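Local coordinates for Lin0012 protein (Listeria innocua, PDB 3K17) that is a GHMP-family kinase that probably phosphorylates phosphomevalonate with ATP in the mevalonate route to isopentenyl diphosphate, at residues K184-L187 with A188-L192. Residues are numbered along the deposited sequence; the frame is centred on the assembly and turned at random.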
loop_
_atom_site.group_PDB
_atom_site.type_symbol
_atom_site.label_atom_id
_atom_site.label_comp_id
_atom_site.label_asym_id
_atom_site.label_seq_id
_atom_site.Cartn_x
_atom_site.Cartn_y
_atom_site.Cartn_z
ATOM N N LYS A 184 3.426 0.932 -31.526
ATOM C CA LYS A 184 3.616 0.545 -30.137
ATOM C C LYS A 184 5.045 0.150 -29.795
ATOM O O LYS A 184 5.559 0.548 -28.754
ATOM C CB LYS A 184 2.652 -0.589 -29.777
ATOM C CG LYS A 184 1.185 -0.166 -29.822
ATOM C CD LYS A 184 0.247 -1.357 -29.680
ATOM C CE LYS A 184 -1.188 -0.969 -29.996
ATOM N NZ LYS A 184 -2.134 -2.101 -29.782
ATOM N N HIS A 185 5.688 -0.626 -30.663
ATOM C CA HIS A 185 7.062 -1.056 -30.413
ATOM C C HIS A 185 7.997 0.134 -30.330
ATOM O O HIS A 185 8.843 0.208 -29.442
ATOM C CB HIS A 185 7.547 -1.992 -31.522
ATOM C CG HIS A 185 6.847 -3.314 -31.550
ATOM N ND1 HIS A 185 7.062 -4.247 -32.544
ATOM C CD2 HIS A 185 5.942 -3.865 -30.708
ATOM C CE1 HIS A 185 6.319 -5.314 -32.311
ATOM N NE2 HIS A 185 5.629 -5.108 -31.203
ATOM N N ARG A 186 7.832 1.068 -31.258
ATOM C CA ARG A 186 8.675 2.254 -31.317
ATOM C C ARG A 186 8.428 3.275 -30.209
ATOM O O ARG A 186 9.258 4.151 -29.969
ATOM C CB ARG A 186 8.541 2.891 -32.702
ATOM C CG ARG A 186 9.237 2.044 -33.766
ATOM C CD ARG A 186 8.715 2.278 -35.173
ATOM N NE ARG A 186 8.924 1.080 -35.983
ATOM C CZ ARG A 186 10.118 0.593 -36.286
ATOM N NH1 ARG A 186 11.208 1.208 -35.854
ATOM N NH2 ARG A 186 10.228 -0.521 -36.995
ATOM N N LEU A 187 7.292 3.163 -29.535
ATOM C CA LEU A 187 6.996 4.066 -28.434
ATOM C C LEU A 187 8.086 3.968 -27.371
ATOM O O LEU A 187 8.370 4.940 -26.679
ATOM C CB LEU A 187 5.659 3.714 -27.785
ATOM C CG LEU A 187 4.391 4.207 -28.478
ATOM C CD1 LEU A 187 3.180 3.817 -27.636
ATOM C CD2 LEU A 187 4.450 5.708 -28.640
ATOM N N ALA A 188 8.699 2.798 -27.237
ATOM C CA ALA A 188 9.735 2.620 -26.226
ATOM C C ALA A 188 11.110 3.150 -26.618
ATOM O O ALA A 188 11.927 3.434 -25.740
ATOM C CB ALA A 188 9.855 1.148 -25.854
ATOM N N TYR A 189 11.385 3.294 -27.914
ATOM C CA TYR A 189 12.711 3.758 -28.306
ATOM C C TYR A 189 12.825 4.893 -29.316
ATOM O O TYR A 189 13.935 5.290 -29.667
ATOM C CB TYR A 189 13.565 2.562 -28.761
ATOM C CG TYR A 189 13.162 1.915 -30.071
ATOM C CD1 TYR A 189 13.736 2.322 -31.276
ATOM C CD2 TYR A 189 12.230 0.879 -30.105
ATOM C CE1 TYR A 189 13.395 1.708 -32.484
ATOM C CE2 TYR A 189 11.880 0.260 -31.305
ATOM C CZ TYR A 189 12.469 0.679 -32.493
ATOM O OH TYR A 189 12.138 0.066 -33.687
ATOM N N LYS A 190 11.698 5.433 -29.772
ATOM C CA LYS A 190 11.735 6.542 -30.730
ATOM C C LYS A 190 11.183 7.806 -30.088
ATOM O O LYS A 190 10.278 7.734 -29.266
ATOM C CB LYS A 190 10.909 6.209 -31.980
ATOM C CG LYS A 190 11.499 5.105 -32.853
ATOM C CD LYS A 190 12.786 5.582 -33.525
ATOM C CE LYS A 190 13.365 4.533 -34.469
ATOM N NZ LYS A 190 14.623 5.013 -35.121
ATOM N N SER A 191 11.725 8.962 -30.455
ATOM C CA SER A 191 11.236 10.211 -29.892
ATOM C C SER A 191 9.937 10.597 -30.587
ATOM O O SER A 191 9.600 10.063 -31.649
ATOM C CB SER A 191 12.250 11.340 -30.082
ATOM O OG SER A 191 12.220 11.833 -31.416
ATOM N N LEU A 192 9.207 11.521 -29.978
ATOM C CA LEU A 192 7.962 12.003 -30.542
ATOM C C LEU A 192 8.282 12.744 -31.850
ATOM O O LEU A 192 7.529 12.669 -32.825
ATOM C CB LEU A 192 7.287 12.949 -29.547
ATOM C CG LEU A 192 5.964 13.574 -29.980
ATOM C CD1 LEU A 192 4.950 12.475 -30.240
ATOM C CD2 LEU A 192 5.477 14.531 -28.904
#
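Arg-186 and Tyr-189 show how the exit from a helix can double as part of a subunit interface. The tight part is a backbone turn gathered on one carbonyl: Arg-186 O accepts two hydrogen bonds, from Lys-190 N (2.8 Å) and Tyr-189 N (3.1 Å). The chain turns out of helix 180-187 and leads into helix 192-197, whose N-cap is Ser-191. Tyr-189 CG sits between its own backbone N and carbonyl carbon (chi1 70°), which brings the phenol back beside the last residues of the helix; Arg-186 CA makes an off-centre CH-pi contact, 4.2 Å from the ring centroid. The two long side chains then run alongside each other, guanidinium and ring planes 63° apart, with the phenol oxygen over one guanidinium face. Lys-190 CG also packs, 3.7 Å from Arg-186 CB. On the looser side, the bend at chi2 (-69°) takes the rest of this partly exposed lysine off Arg-186 CB, and it makes a cation-pi contact with Trp-194. One carboxylate oxygen, OE2 of Glu-67 of the second subunit, takes both a salt bridge from Arg-186 NH1 and a hydrogen bond with Tyr-189 OH. This sharing implies one polar grip on the neighbouring subunit, where the negative charge of Glu-67 probably offsets the positive charge of Arg-186.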